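Local coordinates for ABC transporter, solute-binding protein (Staphylococcus aureus, PDB 6LKK) that binds glucose 6-phosphate as an extracellular solute-binding lipoprotein and, as the G6P sensor of a two-component system, takes part in signal transduction, at residues F95-T100 with E268-I273; I112-Y117 with P123-K128; Q118-P123 with Y182-S187; I129-P134 with Q142-I147; Y148-H151 with S155-H158. All blocks are in the same frame, centred on the assembly; numbering follows the deposited sequence.

Contact 1 of 5, residues F95-T100 with E268-I273; sequences FLLMPT and ENLKNI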
# COMPACT_ATOMS: atom_id res chain seq x y z
N PHE A 95 -8.88 -3.49 5.08
CA PHE A 95 -9.62 -2.57 4.22
C PHE A 95 -9.52 -2.95 2.74
O PHE A 95 -10.55 -3.04 2.06
CB PHE A 95 -9.10 -1.14 4.43
CG PHE A 95 -9.61 -0.15 3.42
CD1 PHE A 95 -10.97 0.01 3.21
CD2 PHE A 95 -8.73 0.64 2.70
CE1 PHE A 95 -11.44 0.92 2.29
CE2 PHE A 95 -9.19 1.56 1.78
CZ PHE A 95 -10.55 1.70 1.58
N LEU A 96 -8.31 -3.16 2.24
CA LEU A 96 -8.10 -3.49 0.83
C LEU A 96 -6.89 -4.40 0.71
O LEU A 96 -6.02 -4.44 1.58
CB LEU A 96 -7.88 -2.24 -0.03
CG LEU A 96 -9.05 -1.33 -0.38
CD1 LEU A 96 -8.54 -0.18 -1.24
CD2 LEU A 96 -10.17 -2.08 -1.10
N LEU A 97 -6.85 -5.13 -0.40
CA LEU A 97 -5.68 -5.93 -0.78
C LEU A 97 -4.94 -5.19 -1.88
O LEU A 97 -5.53 -4.83 -2.90
CB LEU A 97 -6.10 -7.32 -1.26
CG LEU A 97 -6.99 -8.11 -0.31
CD1 LEU A 97 -7.41 -9.42 -0.94
CD2 LEU A 97 -6.29 -8.34 1.02
N MET A 98 -3.65 -4.95 -1.67
CA MET A 98 -2.84 -4.15 -2.60
C MET A 98 -1.59 -4.92 -2.98
O MET A 98 -0.62 -4.96 -2.21
CB MET A 98 -2.47 -2.81 -1.99
CG MET A 98 -1.87 -1.83 -3.00
SD MET A 98 -3.07 -1.26 -4.20
CE MET A 98 -4.05 -0.18 -3.16
N PRO A 99 -1.56 -5.54 -4.16
CA PRO A 99 -0.31 -6.14 -4.63
C PRO A 99 0.75 -5.07 -4.84
O PRO A 99 0.47 -3.99 -5.37
CB PRO A 99 -0.71 -6.80 -5.96
CG PRO A 99 -2.18 -6.97 -5.88
CD PRO A 99 -2.68 -5.82 -5.07
N THR A 100 1.97 -5.37 -4.41
CA THR A 100 3.12 -4.61 -4.86
C THR A 100 3.54 -5.12 -6.23
O THR A 100 3.31 -6.28 -6.58
CB THR A 100 4.27 -4.72 -3.86
OG1 THR A 100 4.66 -6.09 -3.72
CG2 THR A 100 3.85 -4.18 -2.50
N GLU A 268 -4.02 -8.04 -12.80
CA GLU A 268 -4.17 -9.48 -12.63
C GLU A 268 -5.05 -9.79 -11.42
O GLU A 268 -4.97 -9.11 -10.39
CB GLU A 268 -2.82 -10.17 -12.47
CG GLU A 268 -1.92 -10.08 -13.70
CD GLU A 268 -2.36 -11.00 -14.83
OE1 GLU A 268 -3.34 -11.76 -14.66
OE2 GLU A 268 -1.71 -10.97 -15.90
N ASN A 269 -5.89 -10.81 -11.57
CA ASN A 269 -6.60 -11.40 -10.46
C ASN A 269 -5.62 -12.08 -9.52
O ASN A 269 -4.57 -12.57 -9.95
CB ASN A 269 -7.63 -12.41 -10.98
CG ASN A 269 -8.50 -12.98 -9.88
OD1 ASN A 269 -8.08 -13.86 -9.13
ND2 ASN A 269 -9.74 -12.51 -9.80
N LEU A 270 -5.95 -12.11 -8.23
CA LEU A 270 -5.05 -12.72 -7.25
C LEU A 270 -4.69 -14.15 -7.64
O LEU A 270 -3.56 -14.59 -7.41
CB LEU A 270 -5.68 -12.69 -5.86
CG LEU A 270 -5.62 -11.37 -5.09
CD1 LEU A 270 -6.33 -11.53 -3.76
CD2 LEU A 270 -4.18 -10.92 -4.86
N LYS A 271 -5.64 -14.89 -8.22
CA LYS A 271 -5.37 -16.28 -8.56
C LYS A 271 -4.29 -16.42 -9.63
O LYS A 271 -3.71 -17.50 -9.77
CB LYS A 271 -6.66 -16.96 -9.03
CG LYS A 271 -7.11 -16.59 -10.44
CD LYS A 271 -8.44 -17.25 -10.78
CE LYS A 271 -8.81 -17.06 -12.24
NZ LYS A 271 -9.23 -15.66 -12.55
N ASN A 272 -4.00 -15.35 -10.37
CA ASN A 272 -2.97 -15.36 -11.40
C ASN A 272 -1.71 -14.61 -10.98
O ASN A 272 -0.83 -14.37 -11.82
CB ASN A 272 -3.52 -14.78 -12.70
CG ASN A 272 -4.74 -15.52 -13.20
OD1 ASN A 272 -5.80 -14.93 -13.41
ND2 ASN A 272 -4.61 -16.83 -13.38
N ILE A 273 -1.61 -14.21 -9.72
CA ILE A 273 -0.43 -13.53 -9.19
C ILE A 273 0.36 -14.54 -8.37
O ILE A 273 -0.22 -15.22 -7.52
CB ILE A 273 -0.82 -12.31 -8.33
CG1 ILE A 273 -1.51 -11.26 -9.20
CG2 ILE A 273 0.41 -11.73 -7.64
CD1 ILE A 273 -2.10 -10.09 -8.41
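Leu97 and Pro99 meet Leu270 and Ile273 through just two apolar touches, although residues 95-100 of strand 92-105 belong to the ligand-binding sheet and their partner is a loop some 170 residues later in the chain. No hydrogen bond crosses between the segments, and the nearest CA pair, Pro99 and Leu270, stands 8.5 Å apart, so side chains alone span the gap. Leu97 CD1 approaches Leu270 CD1 to 3.7 Å, the two side chains crossing at about a right angle. In Leu270 CG lies anti to the carbonyl carbon (chi1 -79°), and the extended chi2 carries CD1 out to the strand. The second touch is looser: Pro99 CG, on the pyrrolidine ring, faces Ile273 CD1 at 4.0 Å, again at nearly a right angle. Local bonds help shape residues 268-273. Asn269 OD1 accepts from Lys271 N at 2.8 Å, in the carbonyl plane and on a lone pair, with a nearly straight N-H...O angle of 169°, which defines an Asx turn. The 3-10 segment 270-272 follows, and the bond from Ile273 N to Leu270 O (3.0 Å) ties together the two residues that touch the strand. On the strand, Met98 points away from this loop and touches the bound glucose 6-phosphate, so the alternation of side chains gives one face to the ligand and the other to Leu270 and Ile273. Phe95 and Leu96 both pair with Asp216, a classic beta bulge in the pairing of strands 92-105 and 213-221. Lys253 of strand 253-254 touches Leu97, Pro99 and Leu270, while helix 189-197 borders the strand through Glu189 and Gln190.

Contact 2 of 5, residues I112-Y117 with P123-K128; sequences IKIRGY and PILKGK
Ile112 and Ile124 have the nearest CA atoms of the two segments, 8.5 Å apart, and no hydrogen bond passes between the backbones. Residues 112-117 are irregular. Residues 123-125 form a 3-10 turn, in which Lys126 N bonds to Pro123 O at 3.1 Å, and a type II beta turn runs on from Leu125 to Lys128, closed by Lys128 N to Leu125 O at 2.9 Å. Gly127, at its third position, has the positive phi (69°) expected there. These two turns present Ile124 and Leu125 next to each other, and both send their side chains toward 112-117. Ile114 and Leu125 reach for one another tip to tip, with CD1 of Ile114 3.9 Å from CD1 of Leu125; the same leucine methyl also lies near Ile114 CG1. Ile112 leads with its CD1, which sits 4.1 Å from Ile124 CG2 and 4.3 Å from Leu125 CD2. Its CG1 is anti to the carbonyl carbon (chi1 -58°) and the extended chi2 of 165° carries that methyl out to both partners. The character of the contact changes across it: Leu125 and Ile114 are buried, whereas Ile124 is exposed. Both segments belong to the connection between strands 92-105 and 129-132. Tyr183, just before strand 184-188, packs on Ile112 and Leu125, and Tyr117 continues the first segment onto helix 138-151 through Ala146 and Ile147.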
# COMPACT_ATOMS: atom_id res chain seq x y z
N ILE A 112 14.62 -5.50 -23.70
CA ILE A 112 14.99 -5.93 -22.36
C ILE A 112 13.82 -6.68 -21.73
O ILE A 112 12.69 -6.19 -21.70
CB ILE A 112 15.38 -4.73 -21.49
CG1 ILE A 112 16.54 -3.95 -22.11
CG2 ILE A 112 15.75 -5.19 -20.08
CD1 ILE A 112 16.74 -2.57 -21.50
N LYS A 113 14.10 -7.88 -21.22
CA LYS A 113 13.09 -8.68 -20.53
C LYS A 113 13.11 -8.38 -19.04
O LYS A 113 14.17 -8.41 -18.40
CB LYS A 113 13.33 -10.18 -20.75
CG LYS A 113 13.19 -10.66 -22.19
CD LYS A 113 12.97 -12.17 -22.22
CE LYS A 113 13.83 -12.88 -23.26
NZ LYS A 113 14.12 -14.29 -22.87
N ILE A 114 11.94 -8.09 -18.47
CA ILE A 114 11.79 -7.86 -17.04
C ILE A 114 10.57 -8.65 -16.58
O ILE A 114 9.42 -8.22 -16.78
CB ILE A 114 11.65 -6.37 -16.70
CG1 ILE A 114 12.90 -5.61 -17.15
CG2 ILE A 114 11.45 -6.20 -15.20
CD1 ILE A 114 12.78 -4.10 -17.05
N ARG A 115 10.81 -9.80 -15.97
CA ARG A 115 9.75 -10.65 -15.43
C ARG A 115 9.67 -10.61 -13.91
O ARG A 115 8.68 -11.11 -13.35
CB ARG A 115 9.96 -12.11 -15.87
CG ARG A 115 9.51 -12.42 -17.29
CD ARG A 115 10.42 -11.82 -18.34
NE ARG A 115 10.01 -12.20 -19.69
CZ ARG A 115 10.43 -13.29 -20.34
NH1 ARG A 115 9.97 -13.54 -21.55
NH2 ARG A 115 11.31 -14.11 -19.78
N GLY A 116 10.66 -10.05 -13.23
CA GLY A 116 10.68 -10.09 -11.79
C GLY A 116 11.94 -9.46 -11.24
O GLY A 116 12.62 -8.71 -11.93
N TYR A 117 12.24 -9.80 -9.98
CA TYR A 117 13.33 -9.14 -9.27
C TYR A 117 14.69 -9.50 -9.86
O TYR A 117 15.57 -8.64 -9.97
CB TYR A 117 13.29 -9.49 -7.79
CG TYR A 117 12.12 -8.88 -7.05
CD1 TYR A 117 12.03 -7.50 -6.87
CD2 TYR A 117 11.12 -9.67 -6.52
CE1 TYR A 117 10.96 -6.95 -6.19
CE2 TYR A 117 10.06 -9.13 -5.84
CZ TYR A 117 9.98 -7.77 -5.68
OH TYR A 117 8.92 -7.23 -5.00
N PRO A 123 22.84 -6.09 -15.99
CA PRO A 123 23.74 -4.93 -15.98
C PRO A 123 23.22 -3.72 -16.74
O PRO A 123 23.49 -2.58 -16.33
CB PRO A 123 25.02 -5.48 -16.62
CG PRO A 123 25.01 -6.92 -16.25
CD PRO A 123 23.57 -7.34 -16.29
N ILE A 124 22.47 -3.92 -17.83
CA ILE A 124 21.99 -2.79 -18.62
C ILE A 124 21.10 -1.87 -17.79
O ILE A 124 20.93 -0.70 -18.13
CB ILE A 124 21.27 -3.29 -19.89
CG1 ILE A 124 20.95 -2.14 -20.84
CG2 ILE A 124 19.99 -4.03 -19.52
CD1 ILE A 124 22.18 -1.52 -21.49
N LEU A 125 20.52 -2.38 -16.71
CA LEU A 125 19.58 -1.63 -15.89
C LEU A 125 20.22 -0.96 -14.68
O LEU A 125 19.52 -0.29 -13.92
CB LEU A 125 18.45 -2.55 -15.42
CG LEU A 125 17.52 -3.09 -16.52
CD1 LEU A 125 16.56 -4.12 -15.95
CD2 LEU A 125 16.76 -1.97 -17.20
N LYS A 126 21.53 -1.12 -14.49
CA LYS A 126 22.17 -0.59 -13.29
C LYS A 126 21.99 0.92 -13.20
O LYS A 126 22.22 1.64 -14.18
CB LYS A 126 23.65 -0.95 -13.27
CG LYS A 126 24.36 -0.43 -12.02
CD LYS A 126 25.65 -1.19 -11.75
CE LYS A 126 26.47 -0.51 -10.66
NZ LYS A 126 25.78 -0.53 -9.34
N GLY A 127 21.59 1.39 -12.02
CA GLY A 127 21.35 2.80 -11.81
C GLY A 127 20.15 3.37 -12.54
O GLY A 127 19.89 4.57 -12.44
N LYS A 128 19.40 2.54 -13.27
CA LYS A 128 18.23 2.98 -14.02
C LYS A 128 16.95 2.38 -13.46
O LYS A 128 15.92 2.36 -14.15
CB LYS A 128 18.40 2.64 -15.50
CG LYS A 128 19.67 3.23 -16.10
CD LYS A 128 19.79 2.98 -17.59
CE LYS A 128 21.07 3.58 -18.15
NZ LYS A 128 21.12 3.55 -19.63

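Contact 3 of 5, residues Q118-P123 with Y182-S187; sequences QDLLQP and YYAGLS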
# COMPACT_ATOMS: atom_id res chain seq x y z
N GLN A 118 14.89 -10.77 -10.22
CA GLN A 118 16.19 -11.18 -10.76
C GLN A 118 16.52 -10.41 -12.03
O GLN A 118 17.67 -10.00 -12.24
CB GLN A 118 16.20 -12.68 -11.03
CG GLN A 118 16.16 -13.53 -9.78
CD GLN A 118 16.52 -14.98 -10.04
OE1 GLN A 118 17.10 -15.31 -11.07
NE2 GLN A 118 16.17 -15.85 -9.10
N ASP A 119 15.52 -10.18 -12.89
CA ASP A 119 15.76 -9.47 -14.14
C ASP A 119 16.16 -8.02 -13.90
O ASP A 119 16.82 -7.41 -14.76
CB ASP A 119 14.51 -9.52 -15.02
CG ASP A 119 14.25 -10.89 -15.59
OD1 ASP A 119 15.12 -11.78 -15.44
OD2 ASP A 119 13.18 -11.08 -16.19
N LEU A 120 15.77 -7.44 -12.77
CA LEU A 120 16.16 -6.06 -12.48
C LEU A 120 17.66 -5.92 -12.29
O LEU A 120 18.19 -4.81 -12.38
CB LEU A 120 15.42 -5.55 -11.25
CG LEU A 120 13.90 -5.38 -11.38
CD1 LEU A 120 13.32 -4.92 -10.05
CD2 LEU A 120 13.54 -4.40 -12.48
N LEU A 121 18.36 -7.03 -12.03
CA LEU A 121 19.80 -7.01 -11.81
C LEU A 121 20.60 -7.09 -13.09
O LEU A 121 21.84 -7.08 -13.03
CB LEU A 121 20.19 -8.17 -10.89
CG LEU A 121 19.52 -8.19 -9.51
CD1 LEU A 121 19.99 -9.39 -8.72
CD2 LEU A 121 19.79 -6.90 -8.75
N GLN A 122 19.95 -7.18 -14.25
CA GLN A 122 20.68 -7.20 -15.50
C GLN A 122 21.57 -5.96 -15.59
O GLN A 122 21.12 -4.85 -15.27
CB GLN A 122 19.72 -7.24 -16.68
CG GLN A 122 19.08 -8.61 -16.88
CD GLN A 122 17.99 -8.60 -17.94
OE1 GLN A 122 18.20 -9.05 -19.06
NE2 GLN A 122 16.82 -8.09 -17.58
N PRO A 123 22.84 -6.09 -15.99
CA PRO A 123 23.74 -4.93 -15.98
C PRO A 123 23.22 -3.72 -16.74
O PRO A 123 23.49 -2.58 -16.33
CB PRO A 123 25.02 -5.48 -16.62
CG PRO A 123 25.01 -6.92 -16.25
CD PRO A 123 23.57 -7.34 -16.29
N TYR A 182 13.42 6.63 -15.46
CA TYR A 182 13.93 5.32 -15.09
C TYR A 182 13.30 4.26 -15.98
O TYR A 182 12.17 4.41 -16.44
CB TYR A 182 13.65 4.99 -13.62
CG TYR A 182 14.32 5.93 -12.64
CD1 TYR A 182 15.68 5.83 -12.36
CD2 TYR A 182 13.58 6.91 -11.98
CE1 TYR A 182 16.28 6.69 -11.46
CE2 TYR A 182 14.19 7.77 -11.08
CZ TYR A 182 15.54 7.65 -10.83
OH TYR A 182 16.14 8.51 -9.93
N TYR A 183 14.05 3.18 -16.20
CA TYR A 183 13.53 2.07 -16.98
C TYR A 183 12.47 1.29 -16.21
O TYR A 183 11.54 0.75 -16.82
CB TYR A 183 14.67 1.13 -17.38
CG TYR A 183 15.43 1.58 -18.60
CD1 TYR A 183 15.95 2.87 -18.69
CD2 TYR A 183 15.64 0.72 -19.67
CE1 TYR A 183 16.65 3.28 -19.81
CE2 TYR A 183 16.33 1.13 -20.79
CZ TYR A 183 16.84 2.41 -20.85
OH TYR A 183 17.53 2.81 -21.97
N ALA A 184 12.59 1.22 -14.89
CA ALA A 184 11.65 0.44 -14.09
C ALA A 184 11.74 0.89 -12.65
O ALA A 184 12.67 1.59 -12.24
CB ALA A 184 11.93 -1.07 -14.22
N GLY A 185 10.74 0.49 -11.86
CA GLY A 185 10.70 0.87 -10.46
C GLY A 185 9.82 -0.07 -9.66
O GLY A 185 9.06 -0.87 -10.21
N LEU A 186 9.93 0.06 -8.34
CA LEU A 186 9.16 -0.74 -7.40
C LEU A 186 8.00 0.10 -6.87
O LEU A 186 8.21 1.11 -6.20
CB LEU A 186 10.04 -1.23 -6.26
CG LEU A 186 11.27 -2.06 -6.65
CD1 LEU A 186 11.88 -2.67 -5.41
CD2 LEU A 186 10.92 -3.14 -7.67
N SER A 187 6.78 -0.34 -7.17
CA SER A 187 5.58 0.47 -6.93
C SER A 187 4.50 -0.44 -6.35
O SER A 187 4.78 -1.51 -5.79
CB SER A 187 5.15 1.17 -8.23
OG SER A 187 4.00 1.96 -8.04
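Asp119 O, beside the residue that makes the contact, accepts two bonds from Gln122: one from the side-chain NE2 at 2.9 Å (N-H...O 164°) and one from the backbone N at 3.2 Å. The donors arrive from opposite faces of the carbonyl plane, NE2 tilted 20° from it, while the oxygen lies almost in the amide plane of Gln122. This double grip, with Leu121 N bonded to Gln118 O, closes the turn that carries Leu120. Leu120 alone in 118-123 reaches strand 184-188, and it uses both branches. CD1 comes within 3.8 Å of Leu186 CD2, and CD2 lies 4.1 Å from Ala184 CB. With CG anti to the carbonyl carbon (chi1 -67°), the two branches meet two alternate residues of the strand. The contact is wholly apolar, and all three touching residues are buried. Leu120 and Leu186 also rest on Ile102 of strand 92-105 and on Phe160 of helix 154-161, and Ala184 meets Val104. The turn thus lies over one face of the sheet where strand 184-188 runs between antiparallel strand 92-105 and parallel strand 129-132.

Contact 4 of 5, residues I129-P134 with Q142-I147; sequences IAYSNP and QHMRAI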
# COMPACT_ATOMS: atom_id res chain seq x y z
N ILE A 129 16.99 1.90 -12.22
CA ILE A 129 15.85 1.35 -11.51
C ILE A 129 15.64 2.18 -10.25
O ILE A 129 16.62 2.61 -9.63
CB ILE A 129 16.07 -0.13 -11.15
CG1 ILE A 129 16.54 -0.92 -12.38
CG2 ILE A 129 14.80 -0.74 -10.56
CD1 ILE A 129 15.60 -0.86 -13.55
N ALA A 130 14.38 2.38 -9.87
CA ALA A 130 14.06 3.21 -8.72
C ALA A 130 13.18 2.46 -7.72
O ALA A 130 12.42 1.56 -8.09
CB ALA A 130 13.35 4.50 -9.14
N TYR A 131 13.30 2.84 -6.45
CA TYR A 131 12.43 2.36 -5.39
C TYR A 131 12.37 3.43 -4.31
O TYR A 131 13.15 4.38 -4.32
CB TYR A 131 12.92 1.02 -4.82
CG TYR A 131 14.21 1.11 -4.03
CD1 TYR A 131 15.43 1.31 -4.67
CD2 TYR A 131 14.21 0.97 -2.65
CE1 TYR A 131 16.61 1.38 -3.95
CE2 TYR A 131 15.38 1.05 -1.92
CZ TYR A 131 16.58 1.25 -2.58
OH TYR A 131 17.74 1.32 -1.85
N SER A 132 11.43 3.27 -3.38
CA SER A 132 11.23 4.26 -2.34
C SER A 132 11.80 3.79 -1.00
O SER A 132 11.95 2.59 -0.74
CB SER A 132 9.75 4.61 -2.19
OG SER A 132 8.95 3.46 -2.01
N ASN A 133 12.12 4.77 -0.16
CA ASN A 133 12.79 4.57 1.12
C ASN A 133 12.09 3.51 1.97
O ASN A 133 10.96 3.73 2.41
CB ASN A 133 12.83 5.89 1.89
CG ASN A 133 13.71 5.83 3.12
OD1 ASN A 133 14.08 4.75 3.58
ND2 ASN A 133 14.04 6.99 3.67
N PRO A 134 12.73 2.36 2.24
CA PRO A 134 12.07 1.34 3.06
C PRO A 134 11.91 1.75 4.52
O PRO A 134 11.12 1.11 5.23
CB PRO A 134 12.99 0.12 2.92
CG PRO A 134 14.32 0.68 2.59
CD PRO A 134 14.07 1.93 1.79
N GLN A 142 7.85 -3.15 1.96
CA GLN A 142 7.27 -4.41 1.52
C GLN A 142 8.08 -5.04 0.39
O GLN A 142 8.24 -6.27 0.35
CB GLN A 142 5.82 -4.19 1.09
CG GLN A 142 4.87 -3.90 2.25
CD GLN A 142 4.68 -5.09 3.17
OE1 GLN A 142 5.43 -5.26 4.13
NE2 GLN A 142 3.68 -5.92 2.89
N HIS A 143 8.61 -4.22 -0.52
CA HIS A 143 9.45 -4.75 -1.58
C HIS A 143 10.74 -5.35 -1.02
O HIS A 143 11.20 -6.39 -1.50
CB HIS A 143 9.78 -3.65 -2.59
CG HIS A 143 8.74 -3.48 -3.65
ND1 HIS A 143 8.60 -4.36 -4.71
CD2 HIS A 143 7.79 -2.53 -3.83
CE1 HIS A 143 7.62 -3.96 -5.49
NE2 HIS A 143 7.11 -2.85 -4.98
N MET A 144 11.35 -4.69 -0.03
CA MET A 144 12.57 -5.24 0.55
C MET A 144 12.28 -6.57 1.24
O MET A 144 13.10 -7.50 1.18
CB MET A 144 13.19 -4.25 1.53
CG MET A 144 13.76 -2.97 0.90
SD MET A 144 14.80 -3.21 -0.56
CE MET A 144 13.59 -3.01 -1.87
N ARG A 145 11.12 -6.68 1.90
CA ARG A 145 10.71 -7.97 2.45
C ARG A 145 10.52 -9.01 1.35
O ARG A 145 10.89 -10.18 1.51
CB ARG A 145 9.43 -7.82 3.27
CG ARG A 145 9.61 -7.10 4.60
CD ARG A 145 8.76 -7.73 5.69
NE ARG A 145 9.28 -9.04 6.08
CZ ARG A 145 8.74 -9.81 7.03
NH1 ARG A 145 7.66 -9.41 7.68
NH2 ARG A 145 9.29 -10.98 7.31
N ALA A 146 9.94 -8.60 0.22
CA ALA A 146 9.75 -9.53 -0.89
C ALA A 146 11.08 -10.06 -1.41
O ALA A 146 11.22 -11.25 -1.68
CB ALA A 146 8.97 -8.86 -2.02
N ILE A 147 12.07 -9.17 -1.54
CA ILE A 147 13.38 -9.59 -2.02
C ILE A 147 14.06 -10.49 -0.99
O ILE A 147 14.67 -11.51 -1.35
CB ILE A 147 14.23 -8.35 -2.35
CG1 ILE A 147 13.62 -7.62 -3.55
CG2 ILE A 147 15.68 -8.73 -2.65
CD1 ILE A 147 14.26 -6.29 -3.86
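Met144 makes the whole contact from the helix, and its tight end is at Pro134: Met144 CG lies 3.8 Å from Pro134 CB and 4.1 Å from Pro134 CG. This is where the backbones come nearest, with the CA atoms of Pro134 and Met144 7.1 Å apart. Packing is looser at the other end of the methionine. Bends at chi2 (-47°) and chi3 (94°) fold the thioether back, bringing CE to 4.1 Å from Tyr131 CD2 and SD to 5.2 Å from the centroid of the Tyr131 ring. The sulfur stands 40° off the ring normal, so this Met-aromatic contact is oblique, and the two side chains cross at about a right angle. Solvent has little part in either end, for Tyr131, Pro134 and Met144 are all buried; the more open positions are Asn133 and Arg145, both partly exposed. The phenol is fixed at its far end by a hydrogen bond between Gln166 NE2 and Tyr131 OH, and Phe160 meets its ring edge-to-face. Strand 129-132 lies between parallel strands 165-167 and 184-188, and helix 138-151 packs on this sheet through Met144 on Leu186 of strand 184-188, with Val157 and Gln161 of helix 154-161 alongside.

Contact 5 of 5, residues Y148-H151 with S155-H158; sequences YSMH and SDVH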
# COMPACT_ATOMS: atom_id res chain seq x y z
N TYR A 148 13.96 -10.14 0.29
CA TYR A 148 14.54 -10.99 1.32
C TYR A 148 13.87 -12.35 1.36
O TYR A 148 14.52 -13.37 1.62
CB TYR A 148 14.43 -10.31 2.69
CG TYR A 148 15.00 -11.16 3.80
CD1 TYR A 148 16.37 -11.23 4.00
CD2 TYR A 148 14.17 -11.89 4.64
CE1 TYR A 148 16.90 -12.01 5.02
CE2 TYR A 148 14.70 -12.67 5.66
CZ TYR A 148 16.06 -12.72 5.84
OH TYR A 148 16.60 -13.50 6.85
N SER A 149 12.57 -12.40 1.09
CA SER A 149 11.83 -13.65 1.21
C SER A 149 12.24 -14.67 0.16
O SER A 149 12.01 -15.87 0.36
CB SER A 149 10.33 -13.39 1.11
OG SER A 149 9.93 -13.22 -0.24
N MET A 150 12.84 -14.24 -0.96
CA MET A 150 13.18 -15.18 -2.02
C MET A 150 14.03 -16.33 -1.49
O MET A 150 13.69 -17.50 -1.67
CB MET A 150 13.94 -14.45 -3.14
CG MET A 150 13.11 -13.42 -3.89
SD MET A 150 13.95 -12.79 -5.36
CE MET A 150 15.42 -12.06 -4.62
N HIS A 151 15.13 -16.00 -0.82
CA HIS A 151 16.03 -16.99 -0.26
C HIS A 151 16.40 -16.68 1.18
O HIS A 151 17.27 -17.35 1.75
CB HIS A 151 17.30 -17.09 -1.12
CG HIS A 151 17.03 -17.33 -2.57
ND1 HIS A 151 17.33 -16.40 -3.54
CD2 HIS A 151 16.47 -18.38 -3.21
CE1 HIS A 151 16.97 -16.88 -4.72
NE2 HIS A 151 16.45 -18.08 -4.55
N SER A 155 21.95 -10.53 1.52
CA SER A 155 22.78 -10.19 0.37
C SER A 155 21.93 -9.91 -0.87
O SER A 155 22.31 -9.08 -1.70
CB SER A 155 23.77 -11.32 0.09
OG SER A 155 23.11 -12.56 -0.07
N ASP A 156 20.77 -10.57 -1.00
CA ASP A 156 19.89 -10.28 -2.12
C ASP A 156 19.31 -8.88 -2.02
O ASP A 156 19.15 -8.20 -3.04
CB ASP A 156 18.75 -11.31 -2.18
CG ASP A 156 19.22 -12.67 -2.67
OD1 ASP A 156 20.19 -12.72 -3.46
OD2 ASP A 156 18.60 -13.68 -2.28
N VAL A 157 18.99 -8.43 -0.81
CA VAL A 157 18.50 -7.06 -0.63
C VAL A 157 19.59 -6.06 -0.99
O VAL A 157 19.35 -5.10 -1.74
CB VAL A 157 18.01 -6.86 0.82
CG1 VAL A 157 17.57 -5.42 1.04
CG2 VAL A 157 16.86 -7.82 1.13
N HIS A 158 20.80 -6.28 -0.48
CA HIS A 158 21.89 -5.34 -0.74
C HIS A 158 22.25 -5.32 -2.22
O HIS A 158 22.57 -4.25 -2.76
CB HIS A 158 23.11 -5.72 0.10
CG HIS A 158 22.93 -5.46 1.57
ND1 HIS A 158 23.79 -5.96 2.52
CD2 HIS A 158 21.99 -4.75 2.24
CE1 HIS A 158 23.39 -5.57 3.72
NE2 HIS A 158 22.30 -4.83 3.58
O HOH W 1 16.48 -13.64 -0.56
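Asp156, which has the most surface buried here, meets His151 of the preceding helix through its carboxylate. Its OD2 accepts from His151 ND1 at 3.3 Å in a long but fairly straight bond (N-H...O 161°). The donor comes in on the syn side of OD2, 28° out of the carboxylate plane, while the oxygen lies in the imidazole plane, at the ring's edge; the two planes are 60° apart. A water accepts from His151 N at 2.7 Å and lies 2.7 Å from Asp156 OD2, to which it can donate, so it probably links the carboxylate to the backbone of His151. Nearer the backbone, Asp156 CB lies 4.2 Å from Met150 CE. Val157 comes next in buried surface and forms the apolar half with Tyr148. Its CG2 sits 3.8 Å from Tyr148 CB and equally near Tyr148 N, close to the plane of the phenol ring and at its edge. With CG of Tyr148 anti to the backbone N, the ring turns its edge to Val157 CG2. The contact joins consecutive helices 138-151 and 154-161 across a short connection. Helix 286-293 covers the junction, with Met292 on Tyr148 and Ile293 on Val157, while Val157 also reaches back to Met144 and Ile147.

Contacts 2 and 3 lie closest, their centres 4 Å apart; they share Pro123, and Gln122 NE2 bonds to Lys113 O at 2.8 Å. Contact 4 joins contact 3 within the sheet, where Leu186 N meets Ala130 O at 2.9 Å, and His143 NE2 bonds to Ser187 O. The ring's other nitrogen, ND1, pairs with Tyr117 OH of contact 2. Helix 138-151 runs on from contact 4 to contact 5, their centres 11 Å apart. Contact 1 stands about 18 Å from contact 4 between centres, yet Thr100 touches His143 and Gln142. Met98 of contact 1 touches the glucose 6-phosphate; Leu186 and Pro134 each lie about 10 Å from it, side chain to ligand.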